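Local coordinates for 6-carboxyhexanoate--CoA ligase (PDB 5TVA), which is a ligase of the BioW family, a single-chain protein of mixed helices and sheets that binds adenosine monophosphate and coenzyme A, at residues R22-K25 / K26-E30; E154-T157 / L158-D162; L164-T167 / F168-F172. All coordinates share one frame; numbering follows the deposited sequence.

Contact 1: residues R22-K25 / K26-E30; sequences RIVK and KEELE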
# COMPACT_ATOMS: atom_id res chain seq x y z
N ARG A 22 -10.22 -9.61 2.87
CA ARG A 22 -10.74 -10.40 1.77
C ARG A 22 -12.20 -10.01 1.51
O ARG A 22 -12.96 -9.78 2.46
CB ARG A 22 -10.67 -11.91 2.08
CG ARG A 22 -9.26 -12.39 2.41
CD ARG A 22 -8.42 -12.61 1.15
NE ARG A 22 -7.08 -13.10 1.50
CZ ARG A 22 -6.04 -12.30 1.74
NH1 ARG A 22 -6.16 -10.98 1.63
NH2 ARG A 22 -4.87 -12.83 2.07
N ILE A 23 -12.58 -9.95 0.24
CA ILE A 23 -13.95 -9.63 -0.14
C ILE A 23 -14.41 -10.77 -1.02
O ILE A 23 -13.88 -10.97 -2.11
CB ILE A 23 -14.05 -8.29 -0.90
CG1 ILE A 23 -13.36 -7.20 -0.11
CG2 ILE A 23 -15.49 -7.96 -1.19
CD1 ILE A 23 -13.26 -5.89 -0.85
N VAL A 24 -15.40 -11.54 -0.55
CA VAL A 24 -15.74 -12.81 -1.16
C VAL A 24 -17.25 -13.04 -1.11
O VAL A 24 -17.97 -12.39 -0.34
CB VAL A 24 -15.01 -14.00 -0.49
CG1 VAL A 24 -13.49 -13.81 -0.54
CG2 VAL A 24 -15.46 -14.18 0.96
N LYS A 25 -17.69 -13.99 -1.93
CA LYS A 25 -19.05 -14.53 -1.87
C LYS A 25 -19.26 -15.31 -0.58
O LYS A 25 -18.31 -15.86 -0.01
CB LYS A 25 -19.31 -15.46 -3.06
CG LYS A 25 -19.48 -14.75 -4.39
CD LYS A 25 -19.39 -15.73 -5.57
CE LYS A 25 -19.72 -15.02 -6.88
NZ LYS A 25 -19.05 -15.65 -8.06
N LYS A 26 -20.52 -15.40 -0.14
CA LYS A 26 -20.83 -16.08 1.12
C LYS A 26 -20.31 -17.51 1.14
O LYS A 26 -19.89 -18.00 2.19
CB LYS A 26 -22.34 -16.08 1.38
CG LYS A 26 -22.76 -16.99 2.55
CD LYS A 26 -24.17 -16.68 3.04
CE LYS A 26 -24.43 -17.33 4.40
NZ LYS A 26 -23.57 -16.76 5.51
N GLU A 27 -20.32 -18.19 -0.01
CA GLU A 27 -19.87 -19.58 -0.02
C GLU A 27 -18.36 -19.72 0.15
O GLU A 27 -17.86 -20.84 0.22
CB GLU A 27 -20.32 -20.26 -1.31
CG GLU A 27 -19.91 -19.53 -2.57
CD GLU A 27 -21.05 -18.83 -3.27
OE1 GLU A 27 -21.86 -18.13 -2.60
OE2 GLU A 27 -21.13 -18.98 -4.51
N GLU A 28 -17.62 -18.61 0.20
CA GLU A 28 -16.21 -18.64 0.56
C GLU A 28 -15.91 -17.81 1.80
O GLU A 28 -14.73 -17.59 2.13
CB GLU A 28 -15.34 -18.18 -0.61
CG GLU A 28 -15.83 -18.69 -1.95
CD GLU A 28 -15.39 -17.82 -3.11
OE1 GLU A 28 -14.53 -16.94 -2.91
OE2 GLU A 28 -15.94 -18.01 -4.23
N LEU A 29 -16.95 -17.35 2.49
CA LEU A 29 -16.76 -16.58 3.72
C LEU A 29 -15.91 -17.33 4.73
O LEU A 29 -14.90 -16.82 5.23
CB LEU A 29 -18.13 -16.24 4.30
CG LEU A 29 -18.16 -15.30 5.49
CD1 LEU A 29 -17.21 -14.16 5.22
CD2 LEU A 29 -19.60 -14.78 5.65
N GLU A 30 -16.33 -18.56 5.08
CA GLU A 30 -15.63 -19.35 6.09
C GLU A 30 -14.18 -19.59 5.68
O GLU A 30 -13.26 -19.47 6.51
CB GLU A 30 -16.35 -20.68 6.32
CG GLU A 30 -15.62 -21.63 7.27
CD GLU A 30 -16.22 -23.03 7.28
OE1 GLU A 30 -17.19 -23.27 8.01
OE2 GLU A 30 -15.71 -23.90 6.53

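Contact 2: residues E154-T157 / L158-D162; sequences EGYT and LRTVD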
# COMPACT_ATOMS: atom_id res chain seq x y z
N GLU A 154 5.24 -16.26 -12.10
CA GLU A 154 6.07 -15.29 -12.80
C GLU A 154 7.24 -14.81 -11.96
O GLU A 154 8.04 -14.01 -12.45
CB GLU A 154 5.22 -14.12 -13.27
CG GLU A 154 4.23 -14.47 -14.39
CD GLU A 154 3.18 -13.37 -14.58
OE1 GLU A 154 3.28 -12.34 -13.89
OE2 GLU A 154 2.26 -13.53 -15.41
N GLY A 155 7.38 -15.29 -10.71
CA GLY A 155 8.48 -14.88 -9.85
C GLY A 155 8.19 -13.75 -8.86
O GLY A 155 9.12 -13.29 -8.18
N TYR A 156 6.95 -13.31 -8.74
CA TYR A 156 6.63 -12.32 -7.72
C TYR A 156 6.27 -13.00 -6.39
O TYR A 156 5.72 -14.10 -6.36
CB TYR A 156 5.51 -11.41 -8.22
CG TYR A 156 5.88 -10.72 -9.51
CD1 TYR A 156 6.88 -9.76 -9.54
CD2 TYR A 156 5.24 -11.03 -10.71
CE1 TYR A 156 7.23 -9.11 -10.73
CE2 TYR A 156 5.58 -10.39 -11.91
CZ TYR A 156 6.58 -9.43 -11.90
OH TYR A 156 6.93 -8.77 -13.06
N THR A 157 6.62 -12.33 -5.29
CA THR A 157 6.35 -12.82 -3.95
C THR A 157 4.92 -12.48 -3.49
O THR A 157 4.19 -11.70 -4.12
CB THR A 157 7.34 -12.21 -2.97
OG1 THR A 157 7.04 -10.82 -2.82
CG2 THR A 157 8.78 -12.35 -3.53
N LEU A 158 4.52 -13.09 -2.36
CA LEU A 158 3.21 -12.80 -1.79
C LEU A 158 3.09 -11.34 -1.35
O LEU A 158 1.99 -10.77 -1.39
CB LEU A 158 2.92 -13.74 -0.60
CG LEU A 158 2.63 -15.21 -0.94
CD1 LEU A 158 2.31 -16.03 0.31
CD2 LEU A 158 1.50 -15.31 -1.96
N ARG A 159 4.19 -10.71 -0.93
CA ARG A 159 4.12 -9.29 -0.64
C ARG A 159 3.82 -8.48 -1.89
O ARG A 159 3.06 -7.50 -1.85
CB ARG A 159 5.42 -8.81 0.01
CG ARG A 159 5.73 -9.59 1.25
CD ARG A 159 6.64 -8.84 2.18
NE ARG A 159 5.95 -7.73 2.81
CZ ARG A 159 6.10 -7.39 4.09
NH1 ARG A 159 6.90 -8.11 4.87
NH2 ARG A 159 5.43 -6.35 4.58
N THR A 160 4.38 -8.91 -3.03
CA THR A 160 4.05 -8.26 -4.29
C THR A 160 2.56 -8.40 -4.59
O THR A 160 1.89 -7.43 -4.97
CB THR A 160 4.89 -8.84 -5.42
OG1 THR A 160 6.26 -8.59 -5.12
CG2 THR A 160 4.54 -8.15 -6.74
N VAL A 161 2.03 -9.61 -4.42
CA VAL A 161 0.61 -9.83 -4.68
C VAL A 161 -0.23 -8.85 -3.87
O VAL A 161 -1.16 -8.23 -4.41
CB VAL A 161 0.23 -11.30 -4.37
CG1 VAL A 161 -1.27 -11.51 -4.48
CG2 VAL A 161 1.00 -12.25 -5.31
N ASP A 162 0.11 -8.66 -2.59
CA ASP A 162 -0.68 -7.80 -1.71
C ASP A 162 -0.50 -6.32 -2.06
O ASP A 162 -1.48 -5.57 -2.14
CB ASP A 162 -0.28 -8.03 -0.26
CG ASP A 162 -0.82 -9.32 0.30
OD1 ASP A 162 -1.73 -9.92 -0.33
OD2 ASP A 162 -0.31 -9.74 1.36

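Contact 3: residues L164-T167 / F168-F172; sequences LALT and FKNLF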
# COMPACT_ATOMS: atom_id res chain seq x y z
N LEU A 164 0.49 -4.89 -4.87
CA LEU A 164 -0.09 -4.54 -6.16
C LEU A 164 -1.56 -4.17 -6.02
O LEU A 164 -2.01 -3.16 -6.57
CB LEU A 164 0.07 -5.68 -7.17
CG LEU A 164 1.34 -5.64 -8.03
CD1 LEU A 164 1.61 -7.00 -8.68
CD2 LEU A 164 1.21 -4.54 -9.08
N ALA A 165 -2.34 -5.01 -5.33
CA ALA A 165 -3.76 -4.73 -5.23
C ALA A 165 -3.99 -3.40 -4.52
O ALA A 165 -4.90 -2.65 -4.89
CB ALA A 165 -4.49 -5.87 -4.51
N LEU A 166 -3.15 -3.09 -3.54
CA LEU A 166 -3.27 -1.85 -2.76
C LEU A 166 -2.94 -0.61 -3.60
O LEU A 166 -3.67 0.39 -3.55
CB LEU A 166 -2.37 -1.95 -1.53
CG LEU A 166 -2.13 -0.95 -0.37
CD1 LEU A 166 -2.65 0.42 -0.58
CD2 LEU A 166 -2.66 -1.49 0.95
N THR A 167 -1.81 -0.62 -4.35
CA THR A 167 -1.51 0.52 -5.22
C THR A 167 -2.55 0.70 -6.28
O THR A 167 -2.80 1.82 -6.72
CB THR A 167 -0.20 0.38 -5.99
OG1 THR A 167 0.16 -1.00 -6.20
CG2 THR A 167 0.84 1.18 -5.42
N PHE A 168 -3.04 -0.41 -6.83
CA PHE A 168 -3.92 -0.21 -7.96
C PHE A 168 -5.18 0.50 -7.51
O PHE A 168 -5.68 1.37 -8.23
CB PHE A 168 -4.23 -1.51 -8.67
CG PHE A 168 -4.95 -1.29 -9.94
CD1 PHE A 168 -4.28 -0.76 -11.04
CD2 PHE A 168 -6.32 -1.52 -10.04
CE1 PHE A 168 -4.95 -0.51 -12.23
CE2 PHE A 168 -6.99 -1.27 -11.22
CZ PHE A 168 -6.30 -0.76 -12.32
N LYS A 169 -5.66 0.18 -6.30
CA LYS A 169 -6.79 0.92 -5.75
C LYS A 169 -6.44 2.39 -5.55
O LYS A 169 -7.23 3.27 -5.91
CB LYS A 169 -7.27 0.31 -4.43
CG LYS A 169 -8.79 0.48 -4.22
CD LYS A 169 -9.15 1.16 -2.91
CE LYS A 169 -10.66 1.21 -2.74
NZ LYS A 169 -11.08 1.77 -1.42
N ASN A 170 -5.26 2.67 -4.98
CA ASN A 170 -4.83 4.06 -4.79
C ASN A 170 -4.89 4.82 -6.11
O ASN A 170 -5.54 5.87 -6.20
CB ASN A 170 -3.42 4.10 -4.21
CG ASN A 170 -3.35 3.58 -2.79
OD1 ASN A 170 -4.38 3.42 -2.14
ND2 ASN A 170 -2.14 3.30 -2.31
N LEU A 171 -4.27 4.28 -7.16
CA LEU A 171 -4.28 4.93 -8.46
C LEU A 171 -5.69 5.03 -9.03
O LEU A 171 -6.04 6.04 -9.66
CB LEU A 171 -3.37 4.20 -9.44
CG LEU A 171 -1.91 4.08 -8.99
CD1 LEU A 171 -1.08 3.30 -10.04
CD2 LEU A 171 -1.32 5.46 -8.71
N PHE A 172 -6.52 4.01 -8.82
CA PHE A 172 -7.90 4.10 -9.29
C PHE A 172 -8.66 5.20 -8.55
O PHE A 172 -9.52 5.87 -9.14
CB PHE A 172 -8.59 2.75 -9.13
CG PHE A 172 -10.07 2.81 -9.36
CD1 PHE A 172 -10.59 2.75 -10.65
CD2 PHE A 172 -10.96 2.93 -8.28
CE1 PHE A 172 -11.97 2.82 -10.85
CE2 PHE A 172 -12.35 3.00 -8.48
CZ PHE A 172 -12.85 2.94 -9.77

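Contact 1: residues R22-K25 / K26-E30
Lys25 and Glu28 are joined by a backbone hydrogen bond: Glu28 N donates to Lys25 O at 2.8 Å, with an N-H...O angle of 158°. The donor lies above the carbonyl plane, 47° out of it, and so not on a lone pair. Lys26 and Glu27, at the corners, have the backbone angles of a type I beta turn. A second bond, from Leu29 N to Lys26 O (3.0 Å), carries the winding on.

Val24 meets Glu28 obliquely. Its CG2 lies 3.7 Å from Glu28 O, and its CB faces the carboxylate at 3.8 Å from Glu28 OE1, so a compact branched residue presents only hydrocarbon, CG2 to the backbone oxygen and CB to the carboxylate. Lys25 and Glu27 run alongside each other and point the same way. In Glu27, CG sits between the backbone N and the carbonyl carbon (chi1 54°) and the chain bends again at chi2, which brings OE1 to 3.7 Å from Lys25 CB and OE2 to 3.8 Å from Lys25 CD.

Further out, Val24 is tied by backbone hydrogen bonds to Phe4 of strand 3-12 and touches Ala32 of helix 29-37. Leu29 drops onto Phe4 and Val6, an aliphatic anchor for the first turn of that helix, and Glu28 occupies its N-cap position. Strand 15-25 thus passes into helix 29-37 through a tight surface turn.

The lysine ammonium does not close on either acid: Lys25 NZ stands 5.3 Å from Glu27 OE2 and 5.5 Å from Glu28 OE2. With all three residues largely at the surface, their opposite charges probably attract only loosely, and the backbone bonds, rather than a salt bridge, define the turn.

Contact 2: residues E154-T157 / L158-D162
The carbonyl oxygen of Thr157 is gripped by the first turn of helix 158-173. Val161 N donates to Thr157 O at 3.0 Å, in the carbonyl plane and with an N-H...O angle of 158°. Carbon closes in on the same oxygen: Thr160 CB is 3.2 Å and Val161 CG2 3.4 Å from Thr157 O, so the acceptor is well wrapped by beta-branched side chains.

The hydroxyl of Thr157 serves the helix end a second time. It stands between the backbone N and the carbonyl carbon (chi1 71°), turned toward the start of the helix, and accepts from Thr160 N at a rather long 3.3 Å to Thr157 OG1. This supplies an acceptor to an amide of the first turn, which lacks the i-4 helical carbonyl that later amides use, and is why threonine suits the place. The two threonine side chains cross at about a right angle.

Just before the cap, Tyr156 approaches Thr160 obliquely. Tyr156 CB lies 3.7 Å from Thr160 CG2, and the same methyl reaches Tyr156 CD1 at 4.0 Å, a small apolar patch beside the polar cap. Leu158 and Val161 pack on helix 144-153, against Thr148, Leu152 and Leu151. Arg159 heads away to the bound nucleotide: it makes a cation-pi contact with Tyr187 and a long, weak ion pair with the phosphate of adenosine monophosphate.

Gly155 ends helix 144-153 in a Schellman motif, with a positive phi that glycine, having no side chain, adopts without strain. Schellman motif and threonine N-cap follow one another within three residues, a compact helix-to-helix connection that sets Arg159 in the first turn of the new helix, at the adenosine monophosphate pocket.

Contact 3: residues L164-T167 / F168-F172
Leu166 and Asn170, one helical turn apart, cross obliquely, with Leu166 CD1 set 3.4 Å from Asn170 ND2. The leucine's CG lies opposite its backbone N (chi1 -179°), and a nearly eclipsed chi2 of -13° swings CD1 toward the amide. Asn170 leans back over the preceding turn, its CG 3.3 Å from Leu166 O. Both ends of the amide are bonded, OD1 to Thr136 OG1 and ND2 to Glu178 OE1, and this pair of partners fixes which way it is turned; asparagine suits a buried spot where one donor and one acceptor are wanted. Leu166 itself touches coenzyme A and adenosine monophosphate, so Asn170 probably backs this wall of the ligand pocket.

The framework is regular alpha-helix in the later part of helix 158-173. Four successive i to i+4 bonds join the segments, from Phe168 N to Leu164 O at 2.9 Å through to Leu171 N on Thr167 O, also 2.9 Å and nearly straight at 176°.

Side chains fan out around this rod. Phe168 turns its ring to Phe61, the planes about 55° apart, while its CB rests 3.5 Å from Leu164 O. Leu171 packs against the preceding turn, its CG 3.3 Å from Thr167 O. Thr167 OG1 has Ala163 O as its hydrogen-bond partner within its own helix, though Leu164 O is near enough to compete for the proton. Lys169 bends at chi2 and delivers NZ to the carbonyl oxygens of Ile137, Cys230 and Lys234, which satisfy the buried ammonium.

Along the chain the contacts come in series, none enclosing or crossing another: contact 1 closes a turn, contact 2 a helix-to-helix connection, and contact 3 only successive turns of one helix. Contact 1 comes first, turning the edge strand 15-25 of the three-stranded antiparallel sheet into helix 29-37. Far later, contact 2 links helix 144-153 to helix 158-173, and contact 3 continues along that same helix, its centre about 15 Å from that of contact 2, into the middle of the molecule. Contact 1 stays at the periphery, its centre about 22 Å from that of contact 2; yet Asp162 of contact 2 forms salt bridges with Arg39 and Arg144, residues also close to Arg22 of contact 1.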